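Local coordinates for protein type II restriction enzyme AgeI (Thalassobius gelatinovorus, PDB 5DWA) that recognises the double-stranded DNA sequence 5'-ACCGGT-3' and cleaves it after the first A as a type II restriction endonuclease, at residues V98-V101 with E102-P106; R225-I228 with E229-D233; D267-T270 with D271-A275. All blocks are in the same frame, centred on the assembly; numbering follows the deposited sequence. Where two conformers were deposited one is given.

Overall arrangement
All three contacts are local, each along a helix or, in interaction 2, from helix into the following loop. Interaction 1, inside helix 84-109, is most central, its centre about 11 Å from the chain's, and is mainly regular backbone bonding with apolar and aromatic side chains. Interaction 3 holds the capping box at the start of helix 268-277 and touches interaction 1: Tyr104 hydrogen-bonds to Asp267, with Arg103 as a long, weak ion-pair partner, and packs on Phe269 and Thr270. Interaction 2 stands apart across the chain's centre, about 26 Å from interaction 1 between centres, near the end of helix 223-230, with a salt bridge and a pi-type turn. All mix buried and exposed residues.

Interaction 1 of 3, residues V98-V101 with E102-P106; sequences VALV and ERYNP
Leu100 and Tyr104, one helical turn apart, point the same way and meet at their sides, with the methyl CD2 of Leu100 lying 3.9 Å from CE2 of Tyr104. Chi1 of Tyr104 (-78°, CG anti to the carbonyl carbon) sends the ring along the leucine, and chi2 turns its edge, in plane, to the methyl. One face of this ring is taken by the neighbouring Arg103, whose CD, in one of its two modelled conformers, stands 3.3 Å above the ring plane, over the centre. A flat, largely apolar residue with a polar tip suits such a place: the tyrosine hydroxyl is bound by Asp267 and Tyr240, while the Arg103 guanidinium of that conformer donates to the carbonyls of Phe262 and Gln265.

Backbone bonding is that of a regular alpha helix, helix 84-109, with each amide from Glu102 to Asn105 donating to the carbonyl four residues back; Arg103 N to Ala99 O is 2.9 Å. The regular pattern breaks at Pro106, which has no amide hydrogen, and the helix kinks there. Small Ala99 allows close approach of Phe51 from helix 43-57 and of Phe262, and Val98 and Glu102 also face helix 43-57, where Glu102 OE1 binds Gln49.

Among the polar side chains, Asn105 runs alongside Val101, its ND2 3.4 Å from the methyl CG1 of Val101, which stands anti to the valine's own backbone N (chi1 172°). The amide's OD1 accepts from Leu115 N, tying the helix to strand 113-117, outermost in this chain's mixed sheet. A leucine in place of Asn105 would probably leave the amide N of Leu115 without this acceptor and weaken the link between helix and strand.

Interaction 2 of 3, residues R225-I228 with E229-D233; sequences RNYI and EGHGD
Arg225 and Glu229 form the firm side of this turn. In one of the arginine's two modelled conformers, NH1 donates to OE2 of Glu229 at 2.8 Å, in a salt bridge whose flat groups are turned 72° apart. The carboxylate oxygen lies at the guanidinium edge, yet the donor approaches it from above the carboxylate plane. The arginine runs extended through CD, laying CG and CD against OE1 of Glu229, both at 3.4 Å; the bend at chi3 (-66°) then turns the guanidinium toward OE2. Leu215 O and Ser245 O bind the same buried guanidinium, while Ser247 shares OE2, so long, charged residues serve well here. Ile228 fills the apolar side against Ile257. Buried Asp233 is also firmly held, its N binding Tyr227 O at 2.9 Å and its OD1 pairing with Arg183.

Helix 223-230 is the crossover helix of a beta-alpha-beta unit between strands 191-196 and 236-239 in the PD-(D/E)XK nuclease fold. It holds a wider pi-type turn at 226-228. Gly232 then takes a positive phi (66°), easy for glycine, and its amide makes a weak bond to Ile228 O.

On the looser side, exposed His231 lays one ring face over Asn226 O, which accepts from both Gly230 N and His231 N.

Interaction 3 of 3, residues D267-T270 with D271-A275; sequences DEFT and DYLVA
Phe269 and Leu273 pack one turn apart at the start of helix 268-277, which is opened by a capping box. Asp267, the N-cap, accepts from Thr270 N through OD1 at 3.0 Å, and Thr270 OG1 accepts from Asp267 N at 2.9 Å. Both residue types suit this exchange: the aspartate reaches forward to an amide of the first turn that has no helical carbonyl to bind, and the threonine hydroxyl reaches back to the amide of the N-cap. Tyr104 OH holds the other carboxylate oxygen, OD2.

Leu273 can be followed outward. Its CB lies 3.8 Å from both Phe269 O and Thr270 O. With CG anti to the carbonyl carbon (chi1 -70°), CG rises over one face of the Phe269 ring, toward its rim, in a CH-pi contact 4.3 Å from the centroid. At the tip, CD1 meets CZ of Phe269 at 3.5 Å. A branched, apolar residue fits here, since this side of the helix faces Leu108 of helix 84-109 and Leu191 of strand 191-196.

A water joins the buried Thr270 to the exposed Asp271: it accepts from Thr270 OG1 and donates to Asp271 OD1, 2.7 Å away.

Interaction 1 of 3, residues V98-V101 with E102-P106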
ATOM      1  N   VAL A  98      -4.117  -9.852  16.275  1.00 12.45           N
ATOM      2  CA  VAL A  98      -4.837 -10.721  17.214  1.00 12.27           C
ATOM      3  C   VAL A  98      -3.960 -11.882  17.660  1.00 12.58           C
ATOM      4  O   VAL A  98      -3.876 -12.192  18.842  1.00 13.75           O
ATOM      5  CB  VAL A  98      -6.139 -11.279  16.594  1.00 13.02           C
ATOM      6  CG1 VAL A  98      -6.721 -12.409  17.463  1.00 13.86           C
ATOM      7  CG2 VAL A  98      -7.159 -10.175  16.425  1.00 13.66           C
ATOM      8  N   ALA A  99      -3.303 -12.524  16.704  1.00 12.05           N
ATOM      9  CA  ALA A  99      -2.470 -13.683  16.997  1.00 12.82           C
ATOM     10  C   ALA A  99      -1.256 -13.319  17.860  1.00 12.20           C
ATOM     11  O   ALA A  99      -0.908 -14.066  18.772  1.00 12.42           O
ATOM     12  CB  ALA A  99      -2.022 -14.347  15.702  1.00 13.35           C
ATOM     13  N   LEU A 100      -0.613 -12.183  17.583  1.00 12.03           N
ATOM     14  CA  LEU A 100       0.534 -11.751  18.382  1.00 13.18           C
ATOM     15  C   LEU A 100       0.144 -11.557  19.848  1.00 12.56           C
ATOM     16  O   LEU A 100       0.852 -12.002  20.755  1.00 12.98           O
ATOM     17  CB  LEU A 100       1.131 -10.452  17.835  1.00 14.15           C
ATOM     18  CG  LEU A 100       1.986 -10.595  16.585  1.00 13.91           C
ATOM     19  CD1 LEU A 100       2.293  -9.201  16.039  1.00 15.36           C
ATOM     20  CD2 LEU A 100       3.268 -11.347  16.905  1.00 13.87           C
ATOM     21  N   VAL A 101      -0.987 -10.893  20.072  1.00 12.49           N
ATOM     22  CA  VAL A 101      -1.465 -10.610  21.421  1.00 12.92           C
ATOM     23  C   VAL A 101      -1.843 -11.905  22.140  1.00 15.04           C
ATOM     24  O   VAL A 101      -1.453 -12.122  23.297  1.00 15.37           O
ATOM     25  CB  VAL A 101      -2.672  -9.659  21.395  1.00 12.97           C
ATOM     26  CG1 VAL A 101      -3.296  -9.532  22.785  1.00 14.35           C
ATOM     27  CG2 VAL A 101      -2.263  -8.298  20.867  1.00 12.75           C
ATOM     28  N   GLU A 102      -2.571 -12.772  21.441  1.00 14.71           N
ATOM     29  CA  GLU A 102      -3.012 -14.047  22.011  1.00 15.64           C
ATOM     30  C   GLU A 102      -1.827 -14.932  22.402  1.00 16.04           C
ATOM     31  O   GLU A 102      -1.824 -15.549  23.474  1.00 17.37           O
ATOM     32  CB  GLU A 102      -3.913 -14.787  21.018  1.00 18.61           C
ATOM     33  CG  GLU A 102      -4.463 -16.120  21.525  1.00 21.20           C
ATOM     34  CD  GLU A 102      -5.562 -15.945  22.548  1.00 23.72           C
ATOM     35  OE1 GLU A 102      -6.426 -15.059  22.361  1.00 25.68           O
ATOM     36  OE2 GLU A 102      -5.560 -16.691  23.547  1.00 24.79           O
ATOM     37  N   ARG A 103      -0.817 -14.986  21.540  0.56 14.69           N
ATOM     38  CA  ARG A 103       0.316 -15.879  21.766  0.56 15.37           C
ATOM     39  C   ARG A 103       1.253 -15.361  22.850  0.56 16.37           C
ATOM     40  O   ARG A 103       1.734 -16.137  23.678  0.56 17.21           O
ATOM     41  CB  ARG A 103       1.099 -16.100  20.466  0.56 15.26           C
ATOM     42  CG  ARG A 103       2.285 -17.055  20.597  0.56 16.60           C
ATOM     43  CD  ARG A 103       3.595 -16.292  20.728  0.56 17.19           C
ATOM     44  NE  ARG A 103       4.771 -17.160  20.794  0.56 17.24           N
ATOM     45  CZ  ARG A 103       5.370 -17.529  21.921  0.56 17.27           C
ATOM     46  NH1 ARG A 103       4.901 -17.116  23.092  0.56 17.53           N
ATOM     47  NH2 ARG A 103       6.438 -18.314  21.881  0.56 18.09           N
ATOM     48  N   TYR A 104       1.525 -14.058  22.838  1.00 16.06           N
ATOM     49  CA  TYR A 104       2.542 -13.512  23.722  1.00 13.97           C
ATOM     50  C   TYR A 104       2.087 -13.001  25.078  1.00 15.26           C
ATOM     51  O   TYR A 104       2.880 -13.021  26.011  1.00 16.23           O
ATOM     52  CB  TYR A 104       3.285 -12.398  22.990  1.00 13.64           C
ATOM     53  CG  TYR A 104       4.293 -12.951  22.020  1.00 13.90           C
ATOM     54  CD1 TYR A 104       5.347 -13.729  22.471  1.00 14.48           C
ATOM     55  CD2 TYR A 104       4.191 -12.708  20.655  1.00 14.25           C
ATOM     56  CE1 TYR A 104       6.283 -14.248  21.598  1.00 16.00           C
ATOM     57  CE2 TYR A 104       5.129 -13.218  19.775  1.00 15.04           C
ATOM     58  CZ  TYR A 104       6.174 -13.988  20.252  1.00 16.35           C
ATOM     59  OH  TYR A 104       7.115 -14.502  19.390  1.00 18.66           O
ATOM     60  N   ASN A 105       0.849 -12.536  25.207  1.00 14.39           N
ATOM     61  CA  ASN A 105       0.447 -11.963  26.490  1.00 15.65           C
ATOM     62  C   ASN A 105       0.547 -12.914  27.688  1.00 17.88           C
ATOM     63  O   ASN A 105       0.949 -12.470  28.758  1.00 17.01           O
ATOM     64  CB  ASN A 105      -0.963 -11.375  26.405  1.00 16.11           C
ATOM     65  CG  ASN A 105      -0.933  -9.889  26.071  1.00 16.08           C
ATOM     66  OD1 ASN A 105       0.137  -9.317  25.922  1.00 17.14           O
ATOM     67  ND2 ASN A 105      -2.096  -9.267  25.958  1.00 15.72           N
ATOM     68  N   PRO A 106       0.209 -14.209  27.523  1.00 19.02           N
ATOM     69  CA  PRO A 106       0.377 -15.082  28.695  1.00 22.09           C
ATOM     70  C   PRO A 106       1.818 -15.145  29.217  1.00 23.69           C
ATOM     71  O   PRO A 106       2.035 -15.098  30.429  1.00 27.30           O
ATOM     72  CB  PRO A 106      -0.073 -16.451  28.173  1.00 22.07           C
ATOM     73  CG  PRO A 106      -1.042 -16.135  27.092  1.00 21.48           C
ATOM     74  CD  PRO A 106      -0.499 -14.897  26.427  1.00 20.21           C
TER

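Interaction 2 of 3, residues R225-I228 with E229-D233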
ATOM      1  N   ARG A 225      15.974  -5.221   4.130  0.74 19.15           N
ATOM      2  CA  ARG A 225      16.994  -5.583   5.104  0.74 18.95           C
ATOM      3  C   ARG A 225      17.889  -4.377   5.382  0.74 19.78           C
ATOM      4  O   ARG A 225      18.342  -4.178   6.508  0.74 20.23           O
ATOM      5  CB  ARG A 225      17.836  -6.767   4.632  0.74 19.20           C
ATOM      6  CG  ARG A 225      18.880  -7.198   5.656  0.74 19.99           C
ATOM      7  CD  ARG A 225      19.620  -8.453   5.233  0.74 20.95           C
ATOM      8  NE  ARG A 225      18.744  -9.617   5.199  0.74 20.94           N
ATOM      9  CZ  ARG A 225      18.589 -10.468   6.209  0.74 20.41           C
ATOM     10  NH1 ARG A 225      19.247 -10.286   7.350  0.74 20.10           N
ATOM     11  NH2 ARG A 225      17.763 -11.496   6.081  0.74 19.94           N
ATOM     12  N   ASN A 226      18.119  -3.568   4.353  1.00 20.78           N
ATOM     13  CA  ASN A 226      18.905  -2.348   4.505  1.00 22.55           C
ATOM     14  C   ASN A 226      18.226  -1.346   5.445  1.00 21.50           C
ATOM     15  O   ASN A 226      18.904  -0.649   6.189  1.00 21.42           O
ATOM     16  CB  ASN A 226      19.166  -1.696   3.137  1.00 25.39           C
ATOM     17  CG  ASN A 226      20.160  -2.477   2.289  1.00 30.48           C
ATOM     18  OD1 ASN A 226      21.018  -3.186   2.815  1.00 32.77           O
ATOM     19  ND2 ASN A 226      20.054  -2.340   0.973  1.00 32.50           N
ATOM     20  N   TYR A 227      16.894  -1.281   5.414  1.00 21.94           N
ATOM     21  CA  TYR A 227      16.152  -0.414   6.334  1.00 22.01           C
ATOM     22  C   TYR A 227      16.517  -0.729   7.779  1.00 21.07           C
ATOM     23  O   TYR A 227      16.701   0.167   8.606  1.00 20.59           O
ATOM     24  CB  TYR A 227      14.633  -0.579   6.167  1.00 22.83           C
ATOM     25  CG  TYR A 227      14.044  -0.197   4.823  1.00 25.19           C
ATOM     26  CD1 TYR A 227      14.642   0.755   4.009  1.00 26.69           C
ATOM     27  CD2 TYR A 227      12.867  -0.792   4.378  1.00 25.76           C
ATOM     28  CE1 TYR A 227      14.088   1.099   2.784  1.00 28.15           C
ATOM     29  CE2 TYR A 227      12.310  -0.458   3.157  1.00 26.33           C
ATOM     30  CZ  TYR A 227      12.923   0.489   2.365  1.00 27.59           C
ATOM     31  OH  TYR A 227      12.370   0.823   1.147  1.00 29.17           O
ATOM     32  N   ILE A 228      16.597  -2.023   8.075  1.00 20.24           N
ATOM     33  CA  ILE A 228      16.841  -2.508   9.422  1.00 20.38           C
ATOM     34  C   ILE A 228      18.317  -2.517   9.802  1.00 19.88           C
ATOM     35  O   ILE A 228      18.729  -1.867  10.770  1.00 19.94           O
ATOM     36  CB  ILE A 228      16.279  -3.932   9.586  1.00 20.74           C
ATOM     37  CG1 ILE A 228      14.767  -3.927   9.351  1.00 20.00           C
ATOM     38  CG2 ILE A 228      16.610  -4.497  10.959  1.00 20.80           C
ATOM     39  CD1 ILE A 228      14.210  -5.263   8.867  1.00 20.39           C
ATOM     40  N   GLU A 229      19.112  -3.253   9.034  1.00 20.07           N
ATOM     41  CA  GLU A 229      20.511  -3.472   9.372  1.00 22.21           C
ATOM     42  C   GLU A 229      21.389  -2.276   9.026  1.00 23.20           C
ATOM     43  O   GLU A 229      22.415  -2.052   9.661  1.00 24.62           O
ATOM     44  CB  GLU A 229      21.032  -4.727   8.662  1.00 21.96           C
ATOM     45  CG  GLU A 229      20.299  -6.003   9.072  1.00 23.17           C
ATOM     46  CD  GLU A 229      20.891  -7.247   8.443  1.00 25.48           C
ATOM     47  OE1 GLU A 229      21.733  -7.112   7.529  1.00 27.70           O
ATOM     48  OE2 GLU A 229      20.519  -8.358   8.866  1.00 26.49           O
ATOM     49  N   GLY A 230      20.985  -1.506   8.022  1.00 22.49           N
ATOM     50  CA  GLY A 230      21.790  -0.379   7.584  1.00 22.88           C
ATOM     51  C   GLY A 230      21.351   0.928   8.211  1.00 22.97           C
ATOM     52  O   GLY A 230      22.136   1.603   8.876  1.00 25.00           O
ATOM     53  N   HIS A 231      20.084   1.277   8.008  1.00 22.03           N
ATOM     54  CA  HIS A 231      19.550   2.555   8.466  1.00 23.28           C
ATOM     55  C   HIS A 231      19.084   2.532   9.926  1.00 23.35           C
ATOM     56  O   HIS A 231      18.941   3.584  10.550  1.00 24.39           O
ATOM     57  CB  HIS A 231      18.390   2.991   7.570  1.00 26.50           C
ATOM     58  CG  HIS A 231      18.787   3.254   6.150  1.00 31.80           C
ATOM     59  ND1 HIS A 231      17.868   3.351   5.127  1.00 34.29           N
ATOM     60  CD2 HIS A 231      20.002   3.443   5.584  1.00 33.91           C
ATOM     61  CE1 HIS A 231      18.501   3.586   3.991  1.00 35.39           C
ATOM     62  NE2 HIS A 231      19.797   3.647   4.241  1.00 35.18           N
ATOM     63  N   GLY A 232      18.844   1.339  10.465  1.00 20.80           N
ATOM     64  CA  GLY A 232      18.375   1.200  11.836  1.00 19.18           C
ATOM     65  C   GLY A 232      16.987   1.768  12.066  1.00 18.52           C
ATOM     66  O   GLY A 232      16.730   2.414  13.086  1.00 19.16           O
ATOM     67  N   ASP A 233      16.084   1.511  11.124  1.00 17.67           N
ATOM     68  CA  ASP A 233      14.754   2.117  11.150  1.00 17.10           C
ATOM     69  C   ASP A 233      13.812   1.504  12.194  1.00 16.72           C
ATOM     70  O   ASP A 233      12.736   2.043  12.428  1.00 17.83           O
ATOM     71  CB  ASP A 233      14.104   2.020   9.767  1.00 18.76           C
ATOM     72  CG  ASP A 233      14.725   2.968   8.758  1.00 20.92           C
ATOM     73  OD1 ASP A 233      15.283   4.004   9.181  1.00 21.53           O
ATOM     74  OD2 ASP A 233      14.644   2.679   7.544  1.00 22.12           O
TER

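Interaction 3 of 3, residues D267-T270 with D271-A275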
ATOM      1  N   ASP A 267      10.662 -16.952  24.049  1.00 24.15           N
ATOM      2  CA  ASP A 267      11.490 -17.007  22.848  1.00 22.70           C
ATOM      3  C   ASP A 267      12.357 -15.756  22.735  1.00 22.30           C
ATOM      4  O   ASP A 267      12.444 -14.972  23.681  1.00 22.60           O
ATOM      5  CB  ASP A 267      10.629 -17.196  21.587  1.00 22.00           C
ATOM      6  CG  ASP A 267       9.625 -16.069  21.363  1.00 22.01           C
ATOM      7  OD1 ASP A 267       9.652 -15.055  22.086  1.00 21.59           O
ATOM      8  OD2 ASP A 267       8.800 -16.194  20.435  1.00 22.69           O
ATOM      9  N   GLU A 268      13.009 -15.574  21.593  1.00 23.35           N
ATOM     10  CA  GLU A 268      13.881 -14.419  21.412  1.00 24.71           C
ATOM     11  C   GLU A 268      13.130 -13.099  21.565  1.00 22.44           C
ATOM     12  O   GLU A 268      13.689 -12.123  22.063  1.00 22.98           O
ATOM     13  CB  GLU A 268      14.574 -14.477  20.055  1.00 28.07           C
ATOM     14  CG  GLU A 268      15.669 -15.525  19.987  1.00 31.00           C
ATOM     15  CD  GLU A 268      16.598 -15.311  18.816  1.00 34.56           C
ATOM     16  OE1 GLU A 268      16.133 -15.406  17.662  1.00 35.41           O
ATOM     17  OE2 GLU A 268      17.793 -15.035  19.052  1.00 36.62           O
ATOM     18  N   PHE A 269      11.866 -13.071  21.150  1.00 20.62           N
ATOM     19  CA  PHE A 269      11.064 -11.854  21.264  1.00 19.30           C
ATOM     20  C   PHE A 269      10.777 -11.504  22.724  1.00 18.72           C
ATOM     21  O   PHE A 269      10.992 -10.362  23.147  1.00 18.14           O
ATOM     22  CB  PHE A 269       9.753 -11.992  20.481  1.00 18.52           C
ATOM     23  CG  PHE A 269       8.820 -10.819  20.647  1.00 18.29           C
ATOM     24  CD1 PHE A 269       9.169  -9.568  20.165  1.00 19.59           C
ATOM     25  CD2 PHE A 269       7.599 -10.967  21.291  1.00 18.85           C
ATOM     26  CE1 PHE A 269       8.314  -8.485  20.315  1.00 19.72           C
ATOM     27  CE2 PHE A 269       6.743  -9.885  21.447  1.00 19.02           C
ATOM     28  CZ  PHE A 269       7.101  -8.644  20.950  1.00 19.01           C
ATOM     29  N   THR A 270      10.310 -12.480  23.500  1.00 18.56           N
ATOM     30  CA  THR A 270      10.003 -12.220  24.905  1.00 19.45           C
ATOM     31  C   THR A 270      11.288 -11.928  25.688  1.00 20.47           C
ATOM     32  O   THR A 270      11.313 -11.024  26.521  1.00 20.38           O
ATOM     33  CB  THR A 270       9.232 -13.384  25.559  1.00 20.61           C
ATOM     34  OG1 THR A 270      10.046 -14.564  25.599  1.00 22.27           O
ATOM     35  CG2 THR A 270       7.961 -13.669  24.781  1.00 20.34           C
ATOM     36  N   ASP A 271      12.357 -12.665  25.394  1.00 21.91           N
ATOM     37  CA  ASP A 271      13.652 -12.391  26.017  1.00 24.48           C
ATOM     38  C   ASP A 271      14.085 -10.957  25.734  1.00 23.75           C
ATOM     39  O   ASP A 271      14.618 -10.266  26.610  1.00 25.02           O
ATOM     40  CB  ASP A 271      14.719 -13.367  25.515  1.00 28.15           C
ATOM     41  CG  ASP A 271      14.536 -14.769  26.062  1.00 32.07           C
ATOM     42  OD1 ASP A 271      13.793 -14.940  27.053  1.00 33.13           O
ATOM     43  OD2 ASP A 271      15.145 -15.703  25.501  1.00 34.61           O
ATOM     44  N   TYR A 272      13.846 -10.514  24.504  1.00 22.52           N
ATOM     45  CA  TYR A 272      14.192  -9.165  24.081  1.00 21.61           C
ATOM     46  C   TYR A 272      13.415  -8.110  24.863  1.00 19.92           C
ATOM     47  O   TYR A 272      14.001  -7.174  25.397  1.00 20.52           O
ATOM     48  CB  TYR A 272      13.942  -9.001  22.579  1.00 22.05           C
ATOM     49  CG  TYR A 272      14.090  -7.587  22.079  1.00 23.77           C
ATOM     50  CD1 TYR A 272      15.347  -7.029  21.868  1.00 23.84           C
ATOM     51  CD2 TYR A 272      12.973  -6.806  21.809  1.00 24.60           C
ATOM     52  CE1 TYR A 272      15.485  -5.735  21.413  1.00 23.95           C
ATOM     53  CE2 TYR A 272      13.101  -5.513  21.352  1.00 24.34           C
ATOM     54  CZ  TYR A 272      14.358  -4.982  21.152  1.00 24.69           C
ATOM     55  OH  TYR A 272      14.490  -3.692  20.697  1.00 26.82           O
ATOM     56  N   LEU A 273      12.097  -8.266  24.932  1.00 19.70           N
ATOM     57  CA  LEU A 273      11.274  -7.328  25.686  1.00 19.45           C
ATOM     58  C   LEU A 273      11.656  -7.303  27.163  1.00 20.50           C
ATOM     59  O   LEU A 273      11.751  -6.233  27.760  1.00 21.61           O
ATOM     60  CB  LEU A 273       9.791  -7.671  25.544  1.00 18.96           C
ATOM     61  CG  LEU A 273       9.192  -7.410  24.162  1.00 19.26           C
ATOM     62  CD1 LEU A 273       7.684  -7.588  24.215  1.00 18.06           C
ATOM     63  CD2 LEU A 273       9.561  -6.020  23.649  1.00 19.51           C
ATOM     64  N   VAL A 274      11.877  -8.478  27.745  1.00 21.17           N
ATOM     65  CA  VAL A 274      12.205  -8.558  29.166  1.00 23.27           C
ATOM     66  C   VAL A 274      13.526  -7.851  29.454  1.00 24.62           C
ATOM     67  O   VAL A 274      13.636  -7.087  30.414  1.00 25.89           O
ATOM     68  CB  VAL A 274      12.271 -10.023  29.648  1.00 23.42           C
ATOM     69  CG1 VAL A 274      12.886 -10.105  31.041  1.00 24.07           C
ATOM     70  CG2 VAL A 274      10.883 -10.637  29.645  1.00 23.60           C
ATOM     71  N   ALA A 275      14.517  -8.085  28.599  1.00 24.48           N
ATOM     72  CA  ALA A 275      15.828  -7.461  28.751  1.00 25.20           C
ATOM     73  C   ALA A 275      15.761  -5.948  28.554  1.00 26.50           C
ATOM     74  O   ALA A 275      16.367  -5.186  29.308  1.00 27.65           O
ATOM     75  CB  ALA A 275      16.816  -8.076  27.778  1.00 24.28           C
TER
HETATM   76  O   HOH W   1      11.268 -14.540  27.885  1.00 32.86           O